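Local atomic coordinates of gamma-glutamyl-gamma-aminobutyraldehyde dehydrogenase (Burkholderia cenocepacia, PDB entry 4LIH), a protein that probably oxidises gamma-glutamyl-gamma-aminobutyraldehyde and related aldehydes to the corresponding acids, with NAD(P)+ as the hydride acceptor. Residues A65-A70 against K236-H241; V161-V166 against A489-T494; D245-T250 against K269-E274; T430-A435 against K477-G482. One frame throughout, in Å; residues are numbered along the deposited sequence.

Interaction 1: residues A65-A70 against K236-H241; sequences ADVNAA and KLLALH
Val67 and Asn68 of helix 64-80 pack against Leu237, Leu238 and His241 at the end of helix 232-240, a small helix-to-helix contact whose centre lies about 22 Å from the centre of the chain. It belongs to the Rossmann-like nucleotide-binding half of the aldehyde dehydrogenase fold and illustrates how an apolar strip and a polar clasp can share one narrow interface. The apolar strip is carried by a single methyl. Val67 has CG1 anti to the backbone N (chi1 166°), and CG1 meets Leu238 CD2 at 3.7 Å, with Leu237 CB farther off at 4.2 Å. Leu238 also touches Val197 and Lys199 of strand 195-199, which places the contact beside the sheet. His241, where the chain leaves helical geometry, donates from NE2 to Asn68 OD1 at 2.9 Å. The bond is bent, with 130° at the hydrogen. OD1 sits at the edge of the imidazole, close to its plane, whereas NE2 stands above the carbonyl plane of the amide; the two flat groups are almost perpendicular. On the far side of the ring ND1 pairs with the backbone N of Asp243, an arrangement consistent with a neutral imidazole protonated at NE2. That single N-H would then be shared, in keeping with the bent bond: one water donates to Asn68 O at 2.8 Å and accepts a weak bond from His241 NE2 at 3.2 Å.

Interaction 2: residues V161-V166 against A489-T494; sequences VTREPV and ALEKYT
Pro165 and Thr494 form an antiparallel, non-hydrogen-bonded pair at the start of strand 494-502, where its pairing with strand 157-172 ends. The strands of the aldehyde dehydrogenase oligomerisation arm enter the body here, and strand 157-172 continues into the Rossmann-like sheet. The contact shows backbone packing at one end giving way to a hydrated side-chain arrangement at the other. The tight end is nearly all main chain. Val166 N donates to Tyr493 O at 3.0 Å, while Thr494 CA comes within 3.0 Å of Glu164 O in a CA-H...O contact. Val166 lays CG1 against the Tyr493 carbonyl oxygen at 3.6 Å, and the tyrosine ring turns off toward Lys185 and Pro188 of helix 178-191. Glu164 turns its side chain away, to Lys497 and to Tyr476 OH of the second subunit. Thr494 OG1 links the two ends. Standing between the backbone N and the carbonyl carbon (chi1 58°), Thr494 OG1 donates to Leu490 O at 2.9 Å and accepts from Arg163 NH1 at 2.8 Å, the arginine crossing it at about a right angle. On the looser side Glu491 CG covers one face of the guanidinium, displaced toward its rim. The carboxylate lies nearly parallel to that plane, yet its charged atoms stay clear of the arginine, and OE2 is taken by His488. Here Glu491 of the second subunit packs on Glu491. Solvent enters as one water near the guanidinium plane, which accepts from Arg163 NH1 at 3.0 Å and donates to Thr494 O at 2.7 Å.

Interaction 3: residues D245-T250 against K269-E274; sequences DCIAFT and KRAWLE
Thr250 and Glu274, the latter the predicted active-site glutamate, lie side by side where two parallel strands end at the probable catalytic pocket. Bound MES, probably from the crystallisation liquor though it may mark the pocket, lies about 5 Å from the threonine side chain. Thr250 OG1 touches Glu274 CB at 3.4 Å and is itself hydrogen-bonded to Lys185 NZ. The glutamate chain bends at chi2 (-85°), turning CD off its extended course, and OE1 reaches a weak hydrogen bond with Asp484 N. Behind this pair the backbones run almost exactly parallel, their axes 4.7 Å apart. Five N-H...O bonds zip them together, from Arg270 N on Asp245 O to Glu274 N on Phe249 O. The shortest, Ile247 N to Arg270 O at 2.7 Å, is also the straightest at 166°, its donor nearly along the C=O axis. Strand 246-250, helix 253-266 and strand 270-274 make up a beta-alpha-beta unit of the Rossmann-like domain. The helix packs on Ile247, Phe249 and Ala271, while Met260 and Leu268 of the second subunit pack on Ala271 and Leu273. On this face Ile247 CG2 meets Ala271 CB at 3.9 Å, and Leu273 CD2 lies 3.8 Å from Phe249 CB. On the opposite face Cys246 SG lies at the edge of the Trp272 indole, in its plane and 3.8 Å from CD1, as a sulfur-aromatic contact. Arg270 shares this face but sends its guanidinium elsewhere, NE to a salt bridge with Glu495 and NH2 to Gly480 O of the second subunit.

Interaction 4: residues T430-A435 against K477-G482; sequences TEYGLA and KQSGNG
Ser479 OG is gripped by two partners: it accepts from Gly433 N at 2.8 Å, in an almost straight bond (172°), and is hydrogen-bonded to Gly276 O. It fastens together two irregular loops of the aldehyde dehydrogenase fold, one leading into strand 435-439 through an ST turn at Thr430, the other between strands 457-460 and 494-502. Ser479 has OG anti to its carbonyl carbon (chi1 -69°), which points the oxygen across at the other loop. Tyr432 presents its CB and the edge of its ring to this oxygen, and Leu434 CB lies 3.7 Å from Ser479 OG. Leu434 also touches Cys309 and Thr310 and lies about 4 Å from the side chain of Glu274, so this junction borders the predicted active site. Around the serine the loops are joined chiefly through carbonyl oxygens. Gln478 N donates to Glu431 O at 3.0 Å, and their side chains add an outer bond, Gln478 NE2 to Glu431 OE1 at 3.2 Å. OE1 uses its anti lone pair, and the carboxylate is turned steeply against the amide. Gln478 O, by contrast, is buried with no polar partner in the model. Lys477 reaches over the glutamate backbone; a bend at chi3 (-91°) swings CE toward Tyr432 O, 3.3 Å away, and NZ then donates to Thr430 O at 2.8 Å.

Overall arrangement
From the N terminus, interaction 1 opens at 65-70 and closes at 236-241, and interaction 2 starts within that span at 161-166, so the two loops cross. Interaction 3 follows directly, a short beta-alpha-beta closure, and later interaction 4 joins 430-435 to 477-482; both fall within the long excursion that interaction 2 ends at 489-494. Neighbours are tied spatially too. Lys269 NZ probably bonds His241 O, linking interactions 1 and 3, while Asn481 probably bonds the backbone of strand 270-274, linking 3 and 4. Trp272 packs on Lys492 of interaction 2. The nucleotide-binding sheet, the loop leading into the oligomerisation arm and loops bordering the predicted active site thus meet around strand 270-274.

Interaction 1: residues A65-A70 against K236-H241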
loop_
_atom_site.group_PDB
_atom_site.type_symbol
_atom_site.label_atom_id
_atom_site.label_comp_id
_atom_site.label_asym_id
_atom_site.label_seq_id
_atom_site.Cartn_x
_atom_site.Cartn_y
_atom_site.Cartn_z
ATOM N N ALA A 65 -1.305 37.454 23.878
ATOM C CA ALA A 65 -2.481 37.043 24.637
ATOM C C ALA A 65 -3.378 36.226 23.735
ATOM O O ALA A 65 -3.896 35.181 24.131
ATOM C CB ALA A 65 -3.251 38.235 25.204
ATOM N N ASP A 66 -3.544 36.708 22.509
ATOM C CA ASP A 66 -4.457 36.069 21.548
ATOM C C ASP A 66 -3.945 34.740 21.004
ATOM O O ASP A 66 -4.718 33.803 20.865
ATOM C CB ASP A 66 -4.762 37.010 20.381
ATOM C CG ASP A 66 -5.098 38.422 20.841
ATOM O OD1 ASP A 66 -6.185 38.610 21.335
ATOM O OD2 ASP A 66 -4.260 39.340 20.739
ATOM N N VAL A 67 -2.656 34.675 20.667
ATOM C CA VAL A 67 -2.030 33.396 20.271
ATOM C C VAL A 67 -2.234 32.410 21.421
ATOM O O VAL A 67 -2.674 31.279 21.193
ATOM C CB VAL A 67 -0.535 33.533 19.970
ATOM C CG1 VAL A 67 0.135 32.161 19.898
ATOM C CG2 VAL A 67 -0.339 34.276 18.648
ATOM N N ASN A 68 -1.971 32.843 22.661
ATOM C CA ASN A 68 -2.117 31.928 23.784
ATOM C C ASN A 68 -3.553 31.445 23.972
ATOM O O ASN A 68 -3.758 30.270 24.251
ATOM C CB ASN A 68 -1.611 32.527 25.091
ATOM C CG ASN A 68 -0.108 32.487 25.220
ATOM O OD1 ASN A 68 0.627 31.797 24.484
ATOM N ND2 ASN A 68 0.368 33.253 26.190
ATOM N N ALA A 69 -4.546 32.336 23.796
ATOM C CA ALA A 69 -5.941 31.921 23.871
ATOM C C ALA A 69 -6.299 30.856 22.798
ATOM O O ALA A 69 -6.992 29.854 23.108
ATOM C CB ALA A 69 -6.859 33.123 23.747
ATOM N N ALA A 70 -5.796 31.068 21.566
ATOM C CA ALA A 70 -6.043 30.171 20.430
ATOM C C ALA A 70 -5.411 28.813 20.685
ATOM O O ALA A 70 -6.054 27.802 20.542
ATOM C CB ALA A 70 -5.497 30.772 19.149
ATOM N N LYS A 236 6.098 33.882 15.025
ATOM C CA LYS A 236 7.136 33.579 16.027
ATOM C C LYS A 236 6.603 32.834 17.206
ATOM O O LYS A 236 7.179 31.845 17.641
ATOM C CB LYS A 236 7.782 34.853 16.620
ATOM C CG LYS A 236 8.575 35.652 15.614
ATOM C CD LYS A 236 9.088 36.966 16.201
ATOM C CE LYS A 236 9.755 37.785 15.108
ATOM N NZ LYS A 236 10.547 38.945 15.621
ATOM N N LEU A 237 5.523 33.356 17.782
ATOM C CA LEU A 237 5.059 32.859 19.044
ATOM C C LEU A 237 4.537 31.450 18.845
ATOM O O LEU A 237 4.662 30.634 19.720
ATOM C CB LEU A 237 3.995 33.787 19.650
ATOM C CG LEU A 237 4.464 35.193 20.120
ATOM C CD1 LEU A 237 3.243 36.066 20.369
ATOM C CD2 LEU A 237 5.311 35.170 21.384
ATOM N N LEU A 238 3.946 31.176 17.697
ATOM C CA LEU A 238 3.493 29.815 17.396
ATOM C C LEU A 238 4.686 28.852 17.186
ATOM O O LEU A 238 4.638 27.705 17.598
ATOM C CB LEU A 238 2.532 29.804 16.197
ATOM C CG LEU A 238 1.136 30.396 16.448
ATOM C CD1 LEU A 238 0.353 30.681 15.166
ATOM C CD2 LEU A 238 0.309 29.488 17.331
ATOM N N ALA A 239 5.769 29.329 16.576
ATOM C CA ALA A 239 6.927 28.485 16.413
ATOM C C ALA A 239 7.607 28.206 17.747
ATOM O O ALA A 239 8.152 27.108 17.957
ATOM C CB ALA A 239 7.878 29.057 15.364
ATOM N N LEU A 240 7.499 29.139 18.688
ATOM C CA LEU A 240 8.089 28.977 20.029
ATOM C C LEU A 240 7.198 28.272 21.044
ATOM O O LEU A 240 7.671 27.849 22.101
ATOM C CB LEU A 240 8.464 30.358 20.625
ATOM C CG LEU A 240 9.628 31.047 19.931
ATOM C CD1 LEU A 240 9.638 32.555 20.186
ATOM C CD2 LEU A 240 10.927 30.388 20.415
ATOM N N HIS A 241 5.906 28.129 20.738
ATOM C CA HIS A 241 4.951 27.746 21.750
ATOM C C HIS A 241 5.165 26.346 22.299
ATOM O O HIS A 241 5.314 25.371 21.560
ATOM C CB HIS A 241 3.500 27.905 21.267
ATOM C CG HIS A 241 2.537 28.189 22.377
ATOM N ND1 HIS A 241 2.197 27.251 23.310
ATOM C CD2 HIS A 241 1.896 29.329 22.751
ATOM C CE1 HIS A 241 1.366 27.775 24.196
ATOM N NE2 HIS A 241 1.162 29.033 23.868
HETATM O O HOH W 1 -1.577 28.970 25.527
#

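Interaction 2: residues V161-V166 against A489-T494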
loop_
_atom_site.group_PDB
_atom_site.type_symbol
_atom_site.label_atom_id
_atom_site.label_comp_id
_atom_site.label_asym_id
_atom_site.label_seq_id
_atom_site.Cartn_x
_atom_site.Cartn_y
_atom_site.Cartn_z
ATOM N N VAL A 161 0.615 -1.260 13.329
ATOM C CA VAL A 161 1.248 0.001 13.111
ATOM C C VAL A 161 0.165 0.974 12.668
ATOM O O VAL A 161 -0.460 0.787 11.603
ATOM C CB VAL A 161 2.331 -0.104 12.055
ATOM C CG1 VAL A 161 2.988 1.245 11.839
ATOM C CG2 VAL A 161 3.325 -1.172 12.450
ATOM N N THR A 162 -0.097 1.963 13.512
ATOM C CA THR A 162 -1.192 2.932 13.264
ATOM C C THR A 162 -0.654 4.360 13.198
ATOM O O THR A 162 0.519 4.620 13.492
ATOM C CB THR A 162 -2.285 2.761 14.349
ATOM O OG1 THR A 162 -1.719 2.899 15.655
ATOM C CG2 THR A 162 -2.818 1.341 14.285
ATOM N N ARG A 163 -1.508 5.266 12.758
ATOM C CA ARG A 163 -1.217 6.694 12.754
ATOM C C ARG A 163 -2.174 7.400 13.691
ATOM O O ARG A 163 -3.358 7.104 13.676
ATOM C CB ARG A 163 -1.323 7.238 11.331
ATOM C CG ARG A 163 -0.023 7.041 10.528
ATOM C CD ARG A 163 -0.081 7.688 9.142
ATOM N NE ARG A 163 1.196 7.453 8.461
ATOM C CZ ARG A 163 2.341 8.081 8.736
ATOM N NH1 ARG A 163 2.407 9.063 9.625
ATOM N NH2 ARG A 163 3.436 7.738 8.092
ATOM N N GLU A 164 -1.656 8.334 14.493
ATOM C CA GLU A 164 -2.500 9.173 15.335
ATOM C C GLU A 164 -2.222 10.661 15.078
ATOM O O GLU A 164 -1.083 11.068 14.794
ATOM C CB GLU A 164 -2.247 8.870 16.846
ATOM C CG GLU A 164 -2.441 7.392 17.194
ATOM C CD GLU A 164 -2.128 7.013 18.645
ATOM O OE1 GLU A 164 -1.353 7.695 19.369
ATOM O OE2 GLU A 164 -2.598 5.916 19.050
ATOM N N PRO A 165 -3.244 11.491 15.195
ATOM C CA PRO A 165 -3.006 12.930 15.150
ATOM C C PRO A 165 -1.972 13.416 16.148
ATOM O O PRO A 165 -1.868 12.879 17.271
ATOM C CB PRO A 165 -4.369 13.529 15.441
ATOM C CG PRO A 165 -5.107 12.466 16.149
ATOM C CD PRO A 165 -4.622 11.157 15.590
ATOM N N VAL A 166 -1.200 14.419 15.733
ATOM C CA VAL A 166 -0.049 14.903 16.544
ATOM C C VAL A 166 -0.592 15.778 17.720
ATOM O O VAL A 166 -0.013 15.841 18.821
ATOM C CB VAL A 166 1.012 15.573 15.596
ATOM C CG1 VAL A 166 0.536 16.894 15.070
ATOM C CG2 VAL A 166 2.380 15.738 16.229
ATOM N N ALA A 489 0.753 14.074 2.584
ATOM C CA ALA A 489 0.551 15.309 3.379
ATOM C C ALA A 489 0.207 14.998 4.844
ATOM O O ALA A 489 0.575 15.747 5.753
ATOM C CB ALA A 489 -0.513 16.186 2.737
ATOM N N LEU A 490 -0.479 13.881 5.068
ATOM C CA LEU A 490 -0.952 13.495 6.411
ATOM C C LEU A 490 0.181 13.107 7.368
ATOM O O LEU A 490 0.032 13.175 8.591
ATOM C CB LEU A 490 -1.950 12.337 6.308
ATOM C CG LEU A 490 -3.210 12.705 5.531
ATOM C CD1 LEU A 490 -3.887 11.482 4.952
ATOM C CD2 LEU A 490 -4.171 13.498 6.404
ATOM N N GLU A 491 1.316 12.716 6.819
ATOM C CA GLU A 491 2.470 12.320 7.631
ATOM C C GLU A 491 2.970 13.506 8.457
ATOM O O GLU A 491 3.510 13.334 9.559
ATOM C CB GLU A 491 3.593 11.742 6.749
ATOM C CG GLU A 491 3.128 10.786 5.624
ATOM C CD GLU A 491 4.250 10.346 4.652
ATOM O OE1 GLU A 491 5.397 10.787 4.807
ATOM O OE2 GLU A 491 4.006 9.555 3.703
ATOM N N LYS A 492 2.758 14.715 7.954
ATOM C CA LYS A 492 3.212 15.915 8.654
ATOM C C LYS A 492 2.422 16.199 9.921
ATOM O O LYS A 492 2.886 16.957 10.767
ATOM C CB LYS A 492 3.132 17.128 7.725
ATOM C CG LYS A 492 3.857 16.932 6.414
ATOM C CD LYS A 492 4.040 18.227 5.673
ATOM C CE LYS A 492 2.732 19.002 5.514
ATOM N NZ LYS A 492 1.677 18.167 4.911
ATOM N N TYR A 493 1.250 15.567 10.055
ATOM C CA TYR A 493 0.238 15.925 11.072
ATOM C C TYR A 493 -0.159 14.720 11.929
ATOM O O TYR A 493 -1.158 14.807 12.713
ATOM C CB TYR A 493 -0.998 16.463 10.345
ATOM C CG TYR A 493 -0.714 17.660 9.454
ATOM C CD1 TYR A 493 -0.114 18.812 9.969
ATOM C CD2 TYR A 493 -1.024 17.635 8.108
ATOM C CE1 TYR A 493 0.154 19.904 9.161
ATOM C CE2 TYR A 493 -0.709 18.696 7.288
ATOM C CZ TYR A 493 -0.146 19.840 7.816
ATOM O OH TYR A 493 0.143 20.907 7.023
ATOM N N THR A 494 0.557 13.592 11.729
ATOM C CA THR A 494 0.351 12.352 12.470
ATOM C C THR A 494 1.683 11.806 12.981
ATOM O O THR A 494 2.743 12.165 12.469
ATOM C CB THR A 494 -0.326 11.245 11.605
ATOM O OG1 THR A 494 0.471 10.974 10.461
ATOM C CG2 THR A 494 -1.664 11.697 11.104
HETATM O O HOH W 2 4.496 10.820 10.883
#

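Interaction 3: residues D245-T250 against K269-E274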
loop_
_atom_site.group_PDB
_atom_site.type_symbol
_atom_site.label_atom_id
_atom_site.label_comp_id
_atom_site.label_asym_id
_atom_site.label_seq_id
_atom_site.Cartn_x
_atom_site.Cartn_y
_atom_site.Cartn_z
ATOM N N ASP A 245 2.356 21.305 18.716
ATOM C CA ASP A 245 3.020 20.047 18.474
ATOM C C ASP A 245 3.648 19.977 17.085
ATOM O O ASP A 245 4.476 19.124 16.824
ATOM C CB ASP A 245 1.996 18.931 18.621
ATOM C CG ASP A 245 1.401 18.867 20.024
ATOM O OD1 ASP A 245 2.197 18.608 20.961
ATOM O OD2 ASP A 245 0.182 19.021 20.201
ATOM N N CYS A 246 3.246 20.875 16.205
ATOM C CA CYS A 246 3.645 20.852 14.801
ATOM C C CYS A 246 3.438 22.205 14.221
ATOM O O CYS A 246 2.457 22.815 14.523
ATOM C CB CYS A 246 2.796 19.839 14.022
ATOM S SG CYS A 246 2.929 20.004 12.247
ATOM N N ILE A 247 4.374 22.696 13.407
ATOM C CA ILE A 247 4.193 23.948 12.709
ATOM C C ILE A 247 4.460 23.712 11.212
ATOM O O ILE A 247 5.519 23.173 10.853
ATOM C CB ILE A 247 5.060 25.119 13.279
ATOM C CG1 ILE A 247 4.700 26.414 12.550
ATOM C CG2 ILE A 247 6.561 24.829 13.126
ATOM C CD1 ILE A 247 5.044 27.680 13.288
ATOM N N ALA A 248 3.496 24.096 10.385
ATOM C CA ALA A 248 3.537 24.013 8.909
ATOM C C ALA A 248 3.538 25.421 8.317
ATOM O O ALA A 248 2.630 26.197 8.602
ATOM C CB ALA A 248 2.321 23.235 8.399
ATOM N N PHE A 249 4.567 25.743 7.511
ATOM C CA PHE A 249 4.847 27.087 7.019
ATOM C C PHE A 249 5.061 27.032 5.509
ATOM O O PHE A 249 5.649 26.094 4.972
ATOM C CB PHE A 249 6.102 27.632 7.729
ATOM C CG PHE A 249 6.662 28.914 7.149
ATOM C CD1 PHE A 249 6.191 30.119 7.556
ATOM C CD2 PHE A 249 7.707 28.891 6.232
ATOM C CE1 PHE A 249 6.693 31.299 7.056
ATOM C CE2 PHE A 249 8.232 30.061 5.732
ATOM C CZ PHE A 249 7.718 31.282 6.139
ATOM N N THR A 250 4.534 28.030 4.820
ATOM C CA THR A 250 4.858 28.275 3.430
ATOM C C THR A 250 5.233 29.721 3.386
ATOM O O THR A 250 4.490 30.539 3.917
ATOM C CB THR A 250 3.688 28.011 2.473
ATOM O OG1 THR A 250 3.291 26.636 2.566
ATOM C CG2 THR A 250 4.077 28.302 0.994
ATOM N N LYS A 269 8.868 20.733 18.395
ATOM C CA LYS A 269 7.647 20.590 17.596
ATOM C C LYS A 269 8.073 20.245 16.173
ATOM O O LYS A 269 9.135 20.717 15.699
ATOM C CB LYS A 269 6.799 21.884 17.590
ATOM C CG LYS A 269 7.480 23.125 17.037
ATOM C CD LYS A 269 6.571 24.361 16.920
ATOM C CE LYS A 269 5.829 24.689 18.204
ATOM N NZ LYS A 269 6.714 25.003 19.359
ATOM N N ARG A 270 7.262 19.444 15.480
ATOM C CA ARG A 270 7.593 19.083 14.101
ATOM C C ARG A 270 7.505 20.321 13.253
ATOM O O ARG A 270 6.547 21.067 13.363
ATOM C CB ARG A 270 6.655 18.018 13.533
ATOM C CG ARG A 270 7.036 16.606 13.948
ATOM C CD ARG A 270 6.929 16.462 15.450
ATOM N NE ARG A 270 7.007 15.070 15.892
ATOM C CZ ARG A 270 7.924 14.551 16.698
ATOM N NH1 ARG A 270 8.986 15.239 17.088
ATOM N NH2 ARG A 270 7.798 13.298 17.077
ATOM N N ALA A 271 8.475 20.512 12.357
ATOM C CA ALA A 271 8.464 21.716 11.537
ATOM C C ALA A 271 8.543 21.315 10.088
ATOM O O ALA A 271 9.456 20.571 9.693
ATOM C CB ALA A 271 9.593 22.660 11.886
ATOM N N TRP A 272 7.613 21.863 9.310
ATOM C CA TRP A 272 7.416 21.500 7.923
ATOM C C TRP A 272 7.316 22.743 7.048
ATOM O O TRP A 272 6.393 23.546 7.215
ATOM C CB TRP A 272 6.136 20.676 7.773
ATOM C CG TRP A 272 6.155 19.383 8.472
ATOM C CD1 TRP A 272 5.562 19.082 9.671
ATOM C CD2 TRP A 272 6.851 18.211 8.059
ATOM N NE1 TRP A 272 5.820 17.785 9.995
ATOM C CE2 TRP A 272 6.591 17.222 9.009
ATOM C CE3 TRP A 272 7.655 17.897 6.940
ATOM C CZ2 TRP A 272 7.128 15.940 8.916
ATOM C CZ3 TRP A 272 8.181 16.615 6.828
ATOM C CH2 TRP A 272 7.919 15.650 7.828
ATOM N N LEU A 273 8.243 22.880 6.097
ATOM C CA LEU A 273 8.363 24.111 5.327
ATOM C C LEU A 273 8.151 23.874 3.839
ATOM O O LEU A 273 8.648 22.920 3.280
ATOM C CB LEU A 273 9.744 24.766 5.505
ATOM C CG LEU A 273 10.329 24.900 6.911
ATOM C CD1 LEU A 273 11.762 25.431 6.785
ATOM C CD2 LEU A 273 9.445 25.756 7.834
ATOM N N GLU A 274 7.461 24.813 3.206
ATOM C CA GLU A 274 7.328 24.885 1.751
ATOM C C GLU A 274 7.866 26.284 1.444
ATOM O O GLU A 274 7.375 27.286 1.981
ATOM C CB GLU A 274 5.845 24.764 1.328
ATOM C CG GLU A 274 5.172 23.410 1.503
ATOM C CD GLU A 274 5.383 22.432 0.360
ATOM O OE1 GLU A 274 5.171 21.238 0.562
ATOM O OE2 GLU A 274 5.745 22.848 -0.749
#

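Interaction 4: residues T430-A435 against K477-G482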
loop_
_atom_site.group_PDB
_atom_site.type_symbol
_atom_site.label_atom_id
_atom_site.label_comp_id
_atom_site.label_asym_id
_atom_site.label_seq_id
_atom_site.Cartn_x
_atom_site.Cartn_y
_atom_site.Cartn_z
ATOM N N THR A 430 21.389 24.884 -8.702
ATOM C CA THR A 430 20.636 25.804 -7.888
ATOM C C THR A 430 20.475 25.187 -6.495
ATOM O O THR A 430 20.463 23.960 -6.365
ATOM C CB THR A 430 19.262 26.133 -8.525
ATOM O OG1 THR A 430 18.551 27.014 -7.678
ATOM C CG2 THR A 430 18.434 24.903 -8.760
ATOM N N GLU A 431 20.320 26.022 -5.469
ATOM C CA GLU A 431 19.991 25.531 -4.135
ATOM C C GLU A 431 18.501 25.231 -3.985
ATOM O O GLU A 431 18.108 24.648 -3.000
ATOM C CB GLU A 431 20.466 26.502 -3.031
ATOM C CG GLU A 431 21.950 26.355 -2.711
ATOM C CD GLU A 431 22.413 24.895 -2.557
ATOM O OE1 GLU A 431 22.051 24.197 -1.525
ATOM O OE2 GLU A 431 23.122 24.412 -3.504
ATOM N N TYR A 432 17.699 25.665 -4.953
ATOM C CA TYR A 432 16.271 25.379 -4.961
ATOM C C TYR A 432 15.966 24.001 -5.597
ATOM O O TYR A 432 16.845 23.388 -6.237
ATOM C CB TYR A 432 15.548 26.481 -5.709
ATOM C CG TYR A 432 15.576 27.806 -5.001
ATOM C CD1 TYR A 432 15.018 27.937 -3.735
ATOM C CD2 TYR A 432 16.156 28.913 -5.580
ATOM C CE1 TYR A 432 15.007 29.154 -3.081
ATOM C CE2 TYR A 432 16.137 30.157 -4.926
ATOM C CZ TYR A 432 15.565 30.277 -3.705
ATOM O OH TYR A 432 15.564 31.544 -3.089
ATOM N N GLY A 433 14.737 23.527 -5.419
ATOM C CA GLY A 433 14.323 22.248 -5.982
ATOM C C GLY A 433 12.839 21.999 -5.852
ATOM O O GLY A 433 12.420 20.906 -5.450
ATOM N N LEU A 434 12.045 23.020 -6.128
ATOM C CA LEU A 434 10.598 22.886 -5.950
ATOM C C LEU A 434 9.924 22.180 -7.140
ATOM O O LEU A 434 9.045 21.328 -6.963
ATOM C CB LEU A 434 9.962 24.251 -5.644
ATOM C CG LEU A 434 8.504 24.186 -5.157
ATOM C CD1 LEU A 434 8.453 23.249 -3.945
ATOM C CD2 LEU A 434 7.865 25.554 -4.838
ATOM N N ALA A 435 10.363 22.513 -8.354
ATOM C CA ALA A 435 9.751 21.973 -9.519
ATOM C C ALA A 435 10.655 22.174 -10.699
ATOM O O ALA A 435 11.663 22.932 -10.630
ATOM C CB ALA A 435 8.394 22.615 -9.737
ATOM N N LYS A 477 16.189 19.930 -1.518
ATOM C CA LYS A 477 17.201 20.955 -1.191
ATOM C C LYS A 477 16.602 22.097 -0.340
ATOM O O LYS A 477 16.005 21.791 0.675
ATOM C CB LYS A 477 17.923 21.453 -2.451
ATOM C CG LYS A 477 18.694 20.334 -3.189
ATOM C CD LYS A 477 19.564 20.871 -4.309
ATOM C CE LYS A 477 18.904 20.928 -5.629
ATOM N NZ LYS A 477 19.833 21.238 -6.806
ATOM N N GLN A 478 16.741 23.364 -0.718
ATOM C CA GLN A 478 16.285 24.456 0.127
ATOM C C GLN A 478 14.912 24.976 -0.272
ATOM O O GLN A 478 14.584 26.132 0.036
ATOM C CB GLN A 478 17.318 25.603 0.124
ATOM C CG GLN A 478 18.672 25.085 0.512
ATOM C CD GLN A 478 19.571 26.121 1.134
ATOM O OE1 GLN A 478 19.112 27.047 1.847
ATOM N NE2 GLN A 478 20.875 25.974 0.882
ATOM N N SER A 479 14.133 24.181 -1.008
ATOM C CA SER A 479 12.750 24.596 -1.354
ATOM C C SER A 479 11.704 24.037 -0.393
ATOM O O SER A 479 10.492 24.159 -0.647
ATOM C CB SER A 479 12.371 24.254 -2.791
ATOM O OG SER A 479 13.083 25.030 -3.750
ATOM N N GLY A 480 12.145 23.454 0.716
ATOM C CA GLY A 480 11.221 23.015 1.798
ATOM C C GLY A 480 11.358 21.543 2.097
ATOM O O GLY A 480 11.954 20.814 1.335
ATOM N N ASN A 481 10.801 21.095 3.214
ATOM C CA ASN A 481 10.799 19.678 3.559
ATOM C C ASN A 481 9.358 19.149 3.700
ATOM O O ASN A 481 8.470 19.872 4.149
ATOM C CB ASN A 481 11.594 19.452 4.842
ATOM C CG ASN A 481 10.973 20.164 6.057
ATOM O OD1 ASN A 481 10.737 21.356 6.039
ATOM N ND2 ASN A 481 10.714 19.395 7.133
ATOM N N GLY A 482 9.120 17.894 3.314
ATOM C CA GLY A 482 7.747 17.379 3.442
ATOM C C GLY A 482 6.993 17.768 2.191
ATOM O O GLY A 482 7.552 18.445 1.321
#